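Side-chain contacts in omega transaminase (Pseudomonas sp., PDB 5LHA), which probably catalyses the transfer of amino groups between amines or amino acids and carbonyl acceptors, using a pyridoxal phosphate cofactor in the manner of fold type I aminotransferases: residues R54-V59 and R440-L445; A103-G108 and I347-D352; Q137-S142 and T224-I229; N195-R200 and T206-R211; L390-D395 and Q400-A405. All coordinates share one frame; numbering follows the deposited sequence.

Interaction 1 of 5, residues R54-V59 and R440-L445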
# COMPACT_ATOMS: atom_id res chain seq x y z
N ARG A 54 9.28 42.82 -25.12
CA ARG A 54 8.45 41.92 -25.91
C ARG A 54 9.27 40.71 -26.35
O ARG A 54 10.42 40.85 -26.77
CB ARG A 54 7.89 42.65 -27.14
CG ARG A 54 7.28 41.76 -28.22
CD ARG A 54 6.78 42.62 -29.38
NE ARG A 54 7.84 42.95 -30.33
CZ ARG A 54 7.80 42.67 -31.63
NH1 ARG A 54 6.74 42.05 -32.15
NH2 ARG A 54 8.82 43.01 -32.41
N MET A 55 8.67 39.52 -26.25
CA MET A 55 9.37 38.30 -26.61
C MET A 55 8.41 37.32 -27.27
O MET A 55 7.24 37.22 -26.90
CB MET A 55 10.02 37.67 -25.36
CG MET A 55 9.03 37.17 -24.31
SD MET A 55 9.53 37.51 -22.59
CE MET A 55 8.76 39.11 -22.31
N LEU A 56 8.93 36.58 -28.26
CA LEU A 56 8.15 35.51 -28.85
C LEU A 56 7.91 34.44 -27.80
O LEU A 56 8.82 34.04 -27.08
CB LEU A 56 8.87 34.92 -30.06
CG LEU A 56 8.08 33.95 -30.95
CD1 LEU A 56 6.86 34.63 -31.54
CD2 LEU A 56 8.95 33.38 -32.05
N ASP A 57 6.67 33.95 -27.73
CA ASP A 57 6.28 32.99 -26.71
C ASP A 57 6.64 31.59 -27.19
O ASP A 57 5.80 30.79 -27.60
CB ASP A 57 4.80 33.10 -26.39
CG ASP A 57 4.41 32.28 -25.19
OD1 ASP A 57 5.31 31.76 -24.52
OD2 ASP A 57 3.21 32.12 -24.93
N GLY A 58 7.94 31.29 -27.14
CA GLY A 58 8.44 30.00 -27.57
C GLY A 58 8.00 28.82 -26.73
O GLY A 58 8.24 27.68 -27.13
N VAL A 59 7.37 29.07 -25.57
CA VAL A 59 6.85 28.01 -24.72
C VAL A 59 5.34 27.82 -24.88
O VAL A 59 4.80 26.81 -24.40
CB VAL A 59 7.20 28.28 -23.24
CG1 VAL A 59 7.11 27.02 -22.41
CG2 VAL A 59 8.60 28.86 -23.12
N ARG A 440 6.97 30.47 -40.59
CA ARG A 440 8.37 30.37 -41.00
C ARG A 440 9.20 31.48 -40.35
O ARG A 440 10.26 31.22 -39.76
CB ARG A 440 8.49 30.46 -42.52
CG ARG A 440 7.98 29.28 -43.31
CD ARG A 440 8.45 29.43 -44.76
NE ARG A 440 8.01 28.35 -45.63
CZ ARG A 440 8.11 28.39 -46.96
NH1 ARG A 440 8.64 29.46 -47.54
NH2 ARG A 440 7.70 27.38 -47.70
N ASP A 441 8.71 32.71 -40.47
CA ASP A 441 9.40 33.88 -39.94
C ASP A 441 9.68 33.74 -38.45
O ASP A 441 10.82 33.91 -38.00
CB ASP A 441 8.55 35.13 -40.22
CG ASP A 441 8.71 36.20 -39.17
OD1 ASP A 441 9.77 36.86 -39.16
OD2 ASP A 441 7.76 36.39 -38.37
N GLU A 442 8.66 33.42 -37.66
CA GLU A 442 8.87 33.29 -36.22
C GLU A 442 9.78 32.11 -35.90
O GLU A 442 10.59 32.19 -34.97
CB GLU A 442 7.53 33.14 -35.50
CG GLU A 442 6.63 34.34 -35.60
CD GLU A 442 5.21 34.03 -35.17
OE1 GLU A 442 4.79 32.86 -35.29
OE2 GLU A 442 4.50 34.95 -34.70
N ALA A 443 9.69 31.03 -36.68
CA ALA A 443 10.59 29.89 -36.47
C ALA A 443 12.05 30.30 -36.65
O ALA A 443 12.93 29.84 -35.92
CB ALA A 443 10.23 28.74 -37.41
N GLY A 444 12.32 31.15 -37.65
CA GLY A 444 13.66 31.69 -37.81
C GLY A 444 14.09 32.58 -36.65
O GLY A 444 15.26 32.58 -36.26
N LEU A 445 13.16 33.38 -36.12
CA LEU A 445 13.48 34.21 -34.96
C LEU A 445 13.92 33.36 -33.77
O LEU A 445 14.84 33.73 -33.04
CB LEU A 445 12.27 35.06 -34.57
CG LEU A 445 12.33 35.75 -33.20
CD1 LEU A 445 13.55 36.66 -33.07
CD2 LEU A 445 11.05 36.53 -32.93
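Leu56 of strand 54-57 lies against Glu442 and Leu445 on helix 440-457, a strand-helix packing in which the last helix of this class III aminotransferase covers a face of the seven-stranded mixed sheet built from N-terminal strands such as 54-57 and C-terminal ones such as 421-426. The backbones remain well separated, with Leu56 CA and Glu442 CA 7.7 Å apart, so the side chains span the gap. Leu56 begins its contact low down, its CB 3.9 Å from Leu445 CD2. CG stands anti to the backbone N (chi1 -169°), a setting that carries both methyls to the helix. The branches then part. CD1 reaches the end of Glu442, 4.0 Å from OE2, while CD2 settles at the root of the same residue, 3.7 Å from CB. The two side chains cross at about a right angle. Glu442 offers its extended chain as an apolar flank, its CG also 4.1 Å from Leu56 CD1. Its polar end is engaged elsewhere: OE1 is hydrogen-bonded to Asn45 ND2. Tyr46 of strand 46-49 touches both Leu56 and Glu442, and Val421 touches both leucines. At its tip, Leu56 CD2 also lies 3.9 Å from Leu445 CD2 and 3.6 Å from the backbone O of Glu442.

Interaction 2 of 5, residues A103-G108 and I347-D352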
# COMPACT_ATOMS: atom_id res chain seq x y z
N ALA A 103 -19.41 17.18 -25.81
CA ALA A 103 -19.33 15.72 -25.74
C ALA A 103 -19.64 15.09 -27.09
O ALA A 103 -18.92 14.19 -27.55
CB ALA A 103 -20.29 15.19 -24.67
N GLU A 104 -20.72 15.53 -27.74
CA GLU A 104 -21.00 15.10 -29.10
C GLU A 104 -19.85 15.45 -30.03
O GLU A 104 -19.45 14.64 -30.88
CB GLU A 104 -22.30 15.75 -29.58
CG GLU A 104 -22.70 15.43 -31.01
CD GLU A 104 -23.34 14.05 -31.15
OE1 GLU A 104 -23.67 13.42 -30.13
OE2 GLU A 104 -23.50 13.59 -32.30
N ARG A 105 -19.29 16.66 -29.88
CA ARG A 105 -18.20 17.12 -30.73
C ARG A 105 -16.95 16.26 -30.55
O ARG A 105 -16.32 15.86 -31.53
CB ARG A 105 -17.90 18.59 -30.43
CG ARG A 105 -16.75 19.20 -31.21
CD ARG A 105 -17.19 19.66 -32.59
NE ARG A 105 -16.06 20.18 -33.35
CZ ARG A 105 -15.75 21.47 -33.45
NH1 ARG A 105 -16.49 22.39 -32.85
NH2 ARG A 105 -14.69 21.83 -34.16
N LEU A 106 -16.57 16.00 -29.31
CA LEU A 106 -15.36 15.24 -29.04
C LEU A 106 -15.47 13.81 -29.54
O LEU A 106 -14.57 13.30 -30.22
CB LEU A 106 -15.06 15.27 -27.54
CG LEU A 106 -14.58 16.64 -27.02
CD1 LEU A 106 -14.55 16.68 -25.50
CD2 LEU A 106 -13.21 16.95 -27.60
N THR A 107 -16.58 13.14 -29.23
CA THR A 107 -16.77 11.77 -29.69
C THR A 107 -16.82 11.69 -31.21
O THR A 107 -16.44 10.66 -31.79
CB THR A 107 -18.06 11.21 -29.09
OG1 THR A 107 -19.13 12.13 -29.31
CG2 THR A 107 -17.89 11.02 -27.60
N GLY A 108 -17.29 12.75 -31.87
CA GLY A 108 -17.28 12.77 -33.33
C GLY A 108 -15.88 12.90 -33.91
O GLY A 108 -15.55 12.25 -34.91
N ILE A 347 -11.06 26.79 -34.72
CA ILE A 347 -9.83 27.38 -35.27
C ILE A 347 -8.83 26.28 -35.63
O ILE A 347 -8.16 26.35 -36.67
CB ILE A 347 -9.23 28.39 -34.27
CG1 ILE A 347 -10.12 29.63 -34.16
CG2 ILE A 347 -7.82 28.79 -34.67
CD1 ILE A 347 -9.78 30.53 -33.00
N VAL A 348 -8.71 25.26 -34.77
CA VAL A 348 -7.73 24.19 -35.00
C VAL A 348 -7.99 23.50 -36.34
O VAL A 348 -7.07 23.26 -37.13
CB VAL A 348 -7.77 23.18 -33.84
CG1 VAL A 348 -6.91 21.94 -34.14
CG2 VAL A 348 -7.34 23.84 -32.53
N GLU A 349 -9.25 23.17 -36.61
CA GLU A 349 -9.59 22.48 -37.84
C GLU A 349 -9.60 23.42 -39.04
O GLU A 349 -9.19 23.04 -40.14
CB GLU A 349 -10.94 21.79 -37.68
CG GLU A 349 -10.88 20.66 -36.66
CD GLU A 349 -12.20 19.94 -36.51
OE1 GLU A 349 -13.24 20.62 -36.42
OE2 GLU A 349 -12.21 18.69 -36.48
N ALA A 350 -10.09 24.65 -38.85
CA ALA A 350 -10.16 25.59 -39.97
C ALA A 350 -8.78 25.96 -40.48
O ALA A 350 -8.56 26.07 -41.69
CB ALA A 350 -10.94 26.84 -39.57
N GLU A 351 -7.83 26.17 -39.57
CA GLU A 351 -6.49 26.64 -39.93
C GLU A 351 -5.47 25.52 -40.06
O GLU A 351 -4.27 25.82 -40.20
CB GLU A 351 -6.05 27.68 -38.90
CG GLU A 351 -7.01 28.86 -38.88
CD GLU A 351 -6.63 29.93 -37.90
OE1 GLU A 351 -5.65 29.76 -37.15
OE2 GLU A 351 -7.36 30.95 -37.85
N ASP A 352 -5.91 24.27 -40.09
CA ASP A 352 -5.05 23.08 -40.09
C ASP A 352 -3.81 23.25 -39.21
O ASP A 352 -2.67 23.16 -39.67
CB ASP A 352 -4.64 22.72 -41.51
CG ASP A 352 -4.00 21.35 -41.62
OD1 ASP A 352 -4.26 20.47 -40.76
OD2 ASP A 352 -3.23 21.15 -42.58
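Arg105 and Glu349 extend toward one another from separate helices and slide past each other in opposite directions, meeting through a single salt bridge. The backbones of the two segments stay apart: Arg105 CA and Glu349 CA, the nearest such pair, are 12.4 Å from each other, and only the length of the two side chains closes the distance. Arg105 sets CG anti to its own N and then bends at the next bond, whereas Glu349 runs extended beyond CG. The bridge joins Arg105 NH2 to Glu349 OE1 at 2.9 Å, with an N-H...O angle of 144°, so the bond is short but bent. Glu349 OE1 lies at the guanidinium edge, near its plane, but the donor comes to that oxygen from above the carboxylate, 46° out of its plane. With the two planes 30° apart, this is a one-oxygen contact rather than a bidentate pairing. Arg105 NE, 4.2 Å from Glu349 OE1, is beyond bonding distance, which leaves NH2 as the donor. The other terminal nitrogen, NH1, forms a salt bridge with Asp346 OD1, so two acids of helix 335-350 share the guanidinium and probably restrict its rotation. The Arg105 side chain also touches Leu342 and Leu345 of that helix. Around this surface bridge, Ala103 and Leu106 of helix 97-109 pack on Phe120 of strand 115-121, Ala103 also meets Phe21 of the second subunit, and Ile347 of helix 335-350 packs against helix 72-85.

Interaction 3 of 5, residues Q137-S142 and T224-I229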
# COMPACT_ATOMS: atom_id res chain seq x y z
N GLN A 137 -12.72 0.90 -12.40
CA GLN A 137 -14.16 0.60 -12.42
C GLN A 137 -14.54 -0.30 -13.59
O GLN A 137 -15.35 -1.21 -13.42
CB GLN A 137 -14.98 1.90 -12.47
CG GLN A 137 -16.47 1.63 -12.54
CD GLN A 137 -17.32 2.80 -12.11
OE1 GLN A 137 -16.83 3.78 -11.56
NE2 GLN A 137 -18.63 2.69 -12.35
N TYR A 138 -13.95 -0.07 -14.76
CA TYR A 138 -14.21 -0.92 -15.92
C TYR A 138 -14.02 -2.39 -15.59
O TYR A 138 -14.86 -3.23 -15.93
CB TYR A 138 -13.30 -0.53 -17.09
CG TYR A 138 -13.25 -1.58 -18.19
CD1 TYR A 138 -14.30 -1.73 -19.08
CD2 TYR A 138 -12.16 -2.44 -18.31
CE1 TYR A 138 -14.26 -2.68 -20.09
CE2 TYR A 138 -12.12 -3.41 -19.32
CZ TYR A 138 -13.18 -3.52 -20.20
OH TYR A 138 -13.18 -4.46 -21.20
N TRP A 139 -12.89 -2.74 -14.96
CA TRP A 139 -12.62 -4.14 -14.66
C TRP A 139 -13.58 -4.69 -13.62
O TRP A 139 -13.99 -5.86 -13.70
CB TRP A 139 -11.17 -4.30 -14.23
CG TRP A 139 -10.22 -4.15 -15.37
CD1 TRP A 139 -9.32 -3.14 -15.57
CD2 TRP A 139 -10.06 -5.04 -16.49
NE1 TRP A 139 -8.62 -3.33 -16.74
CE2 TRP A 139 -9.06 -4.49 -17.32
CE3 TRP A 139 -10.67 -6.24 -16.86
CZ2 TRP A 139 -8.65 -5.11 -18.50
CZ3 TRP A 139 -10.27 -6.85 -18.03
CH2 TRP A 139 -9.26 -6.29 -18.83
N ILE A 140 -13.95 -3.88 -12.62
CA ILE A 140 -14.92 -4.33 -11.63
C ILE A 140 -16.27 -4.61 -12.28
O ILE A 140 -16.91 -5.64 -12.00
CB ILE A 140 -15.04 -3.31 -10.48
CG1 ILE A 140 -13.78 -3.35 -9.60
CG2 ILE A 140 -16.26 -3.58 -9.63
CD1 ILE A 140 -13.67 -2.18 -8.67
N ALA A 141 -16.72 -3.73 -13.17
CA ALA A 141 -17.96 -3.97 -13.89
C ALA A 141 -17.85 -5.19 -14.81
O ALA A 141 -18.84 -5.89 -15.02
CB ALA A 141 -18.37 -2.74 -14.69
N SER A 142 -16.66 -5.46 -15.32
CA SER A 142 -16.47 -6.64 -16.15
C SER A 142 -16.25 -7.90 -15.34
O SER A 142 -15.99 -8.96 -15.92
CB SER A 142 -15.29 -6.42 -17.11
OG SER A 142 -15.51 -5.29 -17.92
N THR A 224 -3.64 -9.21 -13.17
CA THR A 224 -3.59 -8.18 -12.13
C THR A 224 -3.45 -6.76 -12.68
O THR A 224 -3.44 -5.81 -11.90
CB THR A 224 -2.44 -8.47 -11.16
OG1 THR A 224 -1.18 -8.37 -11.84
CG2 THR A 224 -2.59 -9.85 -10.56
N ILE A 225 -3.37 -6.59 -13.99
CA ILE A 225 -2.97 -5.32 -14.60
C ILE A 225 -4.19 -4.64 -15.22
O ILE A 225 -4.85 -5.22 -16.09
CB ILE A 225 -1.85 -5.53 -15.62
CG1 ILE A 225 -0.67 -6.25 -14.96
CG2 ILE A 225 -1.39 -4.19 -16.18
CD1 ILE A 225 0.41 -6.69 -15.91
N ALA A 226 -4.48 -3.42 -14.77
CA ALA A 226 -5.64 -2.68 -15.25
C ALA A 226 -5.35 -1.92 -16.54
O ALA A 226 -6.12 -2.01 -17.50
CB ALA A 226 -6.14 -1.72 -14.17
N ALA A 227 -4.24 -1.19 -16.58
CA ALA A 227 -3.99 -0.36 -17.75
C ALA A 227 -2.51 -0.02 -17.86
O ALA A 227 -1.75 -0.12 -16.89
CB ALA A 227 -4.82 0.92 -17.71
N LEU A 228 -2.11 0.33 -19.08
CA LEU A 228 -0.82 0.93 -19.39
C LEU A 228 -1.05 2.35 -19.89
O LEU A 228 -1.88 2.56 -20.78
CB LEU A 228 -0.08 0.10 -20.45
CG LEU A 228 1.34 0.47 -20.91
CD1 LEU A 228 2.05 -0.79 -21.40
CD2 LEU A 228 1.34 1.51 -22.01
N ILE A 229 -0.32 3.31 -19.34
CA ILE A 229 -0.46 4.71 -19.71
C ILE A 229 0.84 5.21 -20.31
O ILE A 229 1.93 4.94 -19.78
CB ILE A 229 -0.90 5.57 -18.51
CG1 ILE A 229 -1.09 7.02 -18.93
CG2 ILE A 229 0.05 5.40 -17.32
CD1 ILE A 229 -1.82 7.86 -17.90
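Trp139, close to the end of helix 124-141, faces Ala226 near the start of strand 225-230, and their CA atoms, 7.2 Å apart, are the nearest of the two segments. The helix is regular here, but the strand is not: Ala226 has a helix-like psi of -48° between extended neighbours, a local kink that helps set the direction of its carbonyl. The indole takes up that carbonyl. With CG anti to the carbonyl carbon, Trp139 sends its five-membered ring edge toward the strand, and NE1 donates to Ala226 O at 2.9 Å with an N-H...O angle of 159°. The acceptor lies close to the ring plane, and the donor sits in the carbonyl plane on a lone pair, the C=O...N angle being 111°. Beside this bond the same edge makes apolar contact, Trp139 CD1 lying 3.8 Å from Ala226 CB and 3.7 Å from Ala226 CA. Tyr138 supports the indole, placing CE2 3.7 Å above the centre of one of its faces. Arg147 makes a cation-pi contact with Trp139 and donates through NH1 to Ile225 O, tying the same ring and strand together a second way. Strand 225-230 belongs to the central sheet and leads to Glu231 of the pyridoxamine phosphate pocket, whereas helix 124-141 begins with the pocket residues Gly124 and Ser125. All three touching residues are buried, so the bond supplies an indole N-H with an acceptor where water has little access, and its nearly coplanar geometry, together with Tyr138 CE2, probably restricts the rotation of the ring.

Interaction 4 of 5, residues N195-R200 and T206-R211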
# COMPACT_ATOMS: atom_id res chain seq x y z
N ASN A 195 19.49 5.01 -23.26
CA ASN A 195 18.72 3.81 -22.96
C ASN A 195 19.67 2.74 -22.43
O ASN A 195 20.88 2.81 -22.66
CB ASN A 195 17.94 3.31 -24.19
CG ASN A 195 18.82 3.00 -25.39
OD1 ASN A 195 19.39 1.91 -25.49
ND2 ASN A 195 18.94 3.95 -26.30
N PRO A 196 19.14 1.75 -21.69
CA PRO A 196 20.01 0.73 -21.08
C PRO A 196 20.87 -0.08 -22.04
O PRO A 196 21.85 -0.69 -21.60
CB PRO A 196 19.01 -0.19 -20.36
CG PRO A 196 17.86 0.67 -20.07
CD PRO A 196 17.76 1.68 -21.18
N TRP A 197 20.53 -0.15 -23.32
CA TRP A 197 21.27 -0.96 -24.28
C TRP A 197 22.27 -0.15 -25.10
O TRP A 197 22.92 -0.72 -25.97
CB TRP A 197 20.30 -1.69 -25.21
CG TRP A 197 19.31 -2.49 -24.43
CD1 TRP A 197 19.44 -3.78 -24.00
CD2 TRP A 197 18.05 -2.03 -23.93
NE1 TRP A 197 18.33 -4.16 -23.29
CE2 TRP A 197 17.46 -3.10 -23.23
CE3 TRP A 197 17.36 -0.81 -24.01
CZ2 TRP A 197 16.21 -3.00 -22.62
CZ3 TRP A 197 16.12 -0.71 -23.40
CH2 TRP A 197 15.56 -1.80 -22.72
N ASP A 198 22.39 1.15 -24.82
CA ASP A 198 23.11 2.09 -25.67
C ASP A 198 22.79 1.86 -27.15
O ASP A 198 23.67 1.96 -28.01
CB ASP A 198 24.62 1.97 -25.43
CG ASP A 198 24.97 2.16 -23.97
OD1 ASP A 198 24.17 2.78 -23.25
OD2 ASP A 198 26.04 1.67 -23.55
N CYS A 199 21.52 1.58 -27.44
CA CYS A 199 21.06 1.19 -28.76
C CYS A 199 20.59 2.43 -29.53
O CYS A 199 19.64 3.10 -29.11
CB CYS A 199 19.96 0.15 -28.63
SG CYS A 199 19.35 -0.54 -30.17
N ARG A 200 21.24 2.72 -30.65
CA ARG A 200 20.89 3.89 -31.45
C ARG A 200 20.13 3.52 -32.72
O ARG A 200 20.02 4.34 -33.64
CB ARG A 200 22.14 4.69 -31.81
CG ARG A 200 23.16 4.83 -30.68
CD ARG A 200 22.56 5.39 -29.42
NE ARG A 200 23.56 5.51 -28.37
CZ ARG A 200 23.29 5.53 -27.07
NH1 ARG A 200 22.03 5.45 -26.64
NH2 ARG A 200 24.28 5.64 -26.19
N THR A 206 12.96 -0.50 -30.20
CA THR A 206 11.58 -0.90 -29.97
C THR A 206 11.50 -2.35 -29.51
O THR A 206 10.75 -2.66 -28.57
CB THR A 206 10.76 -0.70 -31.24
OG1 THR A 206 10.68 0.69 -31.55
CG2 THR A 206 9.36 -1.28 -31.09
N ALA A 207 12.26 -3.23 -30.16
CA ALA A 207 12.21 -4.66 -29.84
C ALA A 207 12.68 -4.94 -28.42
O ALA A 207 12.09 -5.77 -27.71
CB ALA A 207 13.04 -5.44 -30.86
N HIS A 208 13.77 -4.28 -27.99
CA HIS A 208 14.23 -4.40 -26.61
C HIS A 208 13.12 -4.00 -25.64
O HIS A 208 12.88 -4.67 -24.63
CB HIS A 208 15.47 -3.54 -26.40
CG HIS A 208 16.72 -4.12 -26.99
ND1 HIS A 208 17.17 -5.39 -26.70
CD2 HIS A 208 17.62 -3.59 -27.85
CE1 HIS A 208 18.29 -5.61 -27.37
NE2 HIS A 208 18.58 -4.54 -28.08
N CYS A 209 12.44 -2.88 -25.93
CA CYS A 209 11.46 -2.35 -24.99
C CYS A 209 10.24 -3.26 -24.91
O CYS A 209 9.76 -3.57 -23.81
CB CYS A 209 11.05 -0.94 -25.42
SG CYS A 209 12.36 0.30 -25.27
N ILE A 210 9.75 -3.73 -26.06
CA ILE A 210 8.59 -4.62 -26.09
C ILE A 210 8.89 -5.94 -25.39
O ILE A 210 8.06 -6.45 -24.63
CB ILE A 210 8.15 -4.84 -27.55
CG1 ILE A 210 7.61 -3.53 -28.11
CG2 ILE A 210 7.08 -5.91 -27.64
CD1 ILE A 210 6.42 -3.04 -27.34
N ARG A 211 10.07 -6.51 -25.63
CA ARG A 211 10.44 -7.73 -24.92
C ARG A 211 10.45 -7.51 -23.41
O ARG A 211 9.98 -8.37 -22.65
CB ARG A 211 11.79 -8.23 -25.42
CG ARG A 211 12.40 -9.30 -24.55
CD ARG A 211 13.72 -9.79 -25.12
NE ARG A 211 14.59 -10.33 -24.07
CZ ARG A 211 15.80 -10.83 -24.30
NH1 ARG A 211 16.29 -10.86 -25.53
NH2 ARG A 211 16.52 -11.30 -23.28
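Trp197 and His208 both turn CG anti to the carbonyl carbon (chi1 -55° and -75°), and these matching choices bring their rings face to face between the loop 195-200 and helix 202-220. The loop carries a type I beta turn from Asn195 to Asp198, which offers the indole to the helix just downstream. The Trp197 five-membered ring stacks on the imidazole with centroids 4.0 Å apart and planes only 7° from parallel. The side chains slide past each other in opposite directions, so the overlap continues beyond the rings: His208 CB lies over the six-membered ring of Trp197, 3.7 Å from its centroid, a CH-pi contact close to the ring normal. Pro196 CB sits on the opposite face of the indole, toward its rim, so Trp197 is packed from both sides. The sulfurs are peripheral, Cys209 SG approaching Trp197 CZ3 obliquely at 4.3 Å and Cys199 SG standing at the imidazole edge, 4.2 Å from His208 CD2. The polar end of Trp197 serves the assembly, NE1 donating to Pro196 O of the third subunit, where the two Trp197 rings also meet at an inclined angle. Asp198 pairs with Arg211 of the third subunit, and Arg211 with Asp198 of the third subunit, placing the stack at a subunit interface. The Asn195 amide, also bonded to Trp191 O, ties the loop across to Cys199, just past the turn: ND2 donates to Cys199 O at 3.0 Å, and OD1 accepts from Cys199 N at 2.9 Å, in the carbonyl plane on a lone pair.

Interaction 5 of 5, residues L390-D395 and Q400-A405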
# COMPACT_ATOMS: atom_id res chain seq x y z
N LEU A 390 16.33 20.49 -26.75
CA LEU A 390 17.78 20.53 -26.92
C LEU A 390 18.39 19.89 -25.69
O LEU A 390 18.17 20.34 -24.57
CB LEU A 390 18.26 21.97 -27.11
CG LEU A 390 17.66 22.77 -28.26
CD1 LEU A 390 16.45 23.57 -27.78
CD2 LEU A 390 18.68 23.71 -28.90
N ASP A 391 19.13 18.80 -25.88
CA ASP A 391 19.66 18.04 -24.76
C ASP A 391 21.11 18.46 -24.49
O ASP A 391 22.02 18.14 -25.26
CB ASP A 391 19.54 16.54 -25.03
CG ASP A 391 19.60 15.73 -23.77
OD1 ASP A 391 20.41 16.06 -22.88
OD2 ASP A 391 18.78 14.78 -23.65
N LEU A 392 21.33 19.14 -23.36
CA LEU A 392 22.64 19.66 -23.02
C LEU A 392 23.37 18.63 -22.15
O LEU A 392 22.81 18.12 -21.18
CB LEU A 392 22.54 21.00 -22.29
CG LEU A 392 21.71 22.14 -22.90
CD1 LEU A 392 21.74 23.36 -21.99
CD2 LEU A 392 22.17 22.53 -24.32
N VAL A 393 24.60 18.32 -22.53
CA VAL A 393 25.42 17.32 -21.87
C VAL A 393 26.75 17.94 -21.48
O VAL A 393 27.18 18.95 -22.05
CB VAL A 393 25.64 16.08 -22.75
CG1 VAL A 393 24.32 15.51 -23.20
CG2 VAL A 393 26.50 16.45 -23.96
N SER A 394 27.40 17.33 -20.50
CA SER A 394 28.76 17.70 -20.15
C SER A 394 29.79 16.95 -20.99
O SER A 394 30.93 17.43 -21.12
CB SER A 394 29.02 17.44 -18.66
OG SER A 394 28.46 16.20 -18.25
N ASP A 395 29.41 15.82 -21.57
CA ASP A 395 30.33 14.95 -22.30
C ASP A 395 29.58 14.37 -23.49
O ASP A 395 28.54 13.71 -23.31
CB ASP A 395 30.88 13.83 -21.40
CG ASP A 395 31.89 12.93 -22.11
OD1 ASP A 395 31.57 12.38 -23.18
OD2 ASP A 395 33.01 12.77 -21.59
N GLN A 400 26.20 12.26 -20.66
CA GLN A 400 25.79 12.61 -19.31
C GLN A 400 25.15 13.99 -19.31
O GLN A 400 25.75 14.94 -19.82
CB GLN A 400 26.95 12.60 -18.33
CG GLN A 400 26.44 12.83 -16.92
CD GLN A 400 27.47 12.59 -15.87
OE1 GLN A 400 28.64 12.36 -16.17
NE2 GLN A 400 27.04 12.62 -14.62
N PRO A 401 23.96 14.14 -18.76
CA PRO A 401 23.32 15.46 -18.74
C PRO A 401 24.11 16.49 -17.94
O PRO A 401 24.82 16.16 -16.99
CB PRO A 401 21.96 15.17 -18.10
CG PRO A 401 22.19 13.95 -17.29
CD PRO A 401 23.15 13.13 -18.06
N LEU A 402 24.00 17.75 -18.37
CA LEU A 402 24.40 18.87 -17.53
C LEU A 402 23.67 18.80 -16.20
O LEU A 402 22.50 18.40 -16.14
CB LEU A 402 24.07 20.20 -18.21
CG LEU A 402 24.99 20.93 -19.20
CD1 LEU A 402 24.40 22.30 -19.54
CD2 LEU A 402 26.39 21.09 -18.65
N ASP A 403 24.34 19.21 -15.13
CA ASP A 403 23.65 19.32 -13.85
C ASP A 403 22.95 20.67 -13.78
O ASP A 403 23.62 21.71 -13.86
CB ASP A 403 24.61 19.17 -12.68
CG ASP A 403 23.89 18.87 -11.37
OD1 ASP A 403 22.80 19.44 -11.13
OD2 ASP A 403 24.42 18.08 -10.56
N PRO A 404 21.63 20.70 -13.60
CA PRO A 404 20.93 21.99 -13.52
C PRO A 404 21.39 22.84 -12.36
O PRO A 404 21.30 24.07 -12.42
CB PRO A 404 19.45 21.60 -13.38
CG PRO A 404 19.37 20.15 -13.71
CD PRO A 404 20.72 19.55 -13.53
N ALA A 405 21.87 22.22 -11.28
CA ALA A 405 22.33 22.99 -10.13
C ALA A 405 23.50 23.90 -10.47
O ALA A 405 23.70 24.90 -9.78
CB ALA A 405 22.71 22.05 -8.98
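Leu402 lays its CD1 on Leu392, 3.6 Å from CB and 3.8 Å from CD1 of that residue, the two side chains crossing obliquely. CG of Leu402 stands anti to the carbonyl carbon, which sends the branch back over Leu392. Beside this apolar contact runs an antiparallel beta pairing between the end of strand 387-393 and the short, weakly bonded strand 400-401. Val393 and Pro401 form its non-hydrogen-bonded pair, with CA atoms 4.2 Å apart and side chains diverging. Backbone bonds flank that pair: Leu402 N donates to Leu392 O at 3.1 Å, almost straight at 175°, and Ser394 N donates to Gln400 O at 3.0 Å. Ser394 OG, in the crowded position between its N and carbonyl carbon, adds a weak bond to that same oxygen at 3.4 Å. Gln400 O is thus approached by the backbone N-H and, weakly, the hydroxyl of one serine, while Leu392 O has a second donor in Asn428 ND2. The pairing extends from the end of strand 387-393, which lies in the sheet between 429-432 and the outermost strand 378-384. Helix 408-418 closes one side, Leu392 resting on Ile412 and Leu402 on Gln408 and Pro409.

Overall arrangement
Interactions 1 and 3 are buried, interaction 2 lies at the surface, and interactions 4 and 5 are partly buried. Interactions 1 and 5 reach the same seven-stranded sheet, yet their nearest atoms are about 9 Å apart: the first is apolar helix-on-sheet packing, the second a hairpin held mainly by backbone bonds. Interaction 3 belongs to the other, central sheet and depends on a buried indole bond. Helix 202-220 of interaction 4 precedes the strand of interaction 3 in the chain, but its contact is an aromatic stack within the chain, at the interface with the third subunit. Interaction 2 alone rests on charge, between segments whose backbones do not meet. Interactions 1, 2 and 3 touch the second subunit; interaction 5 touches no other chain.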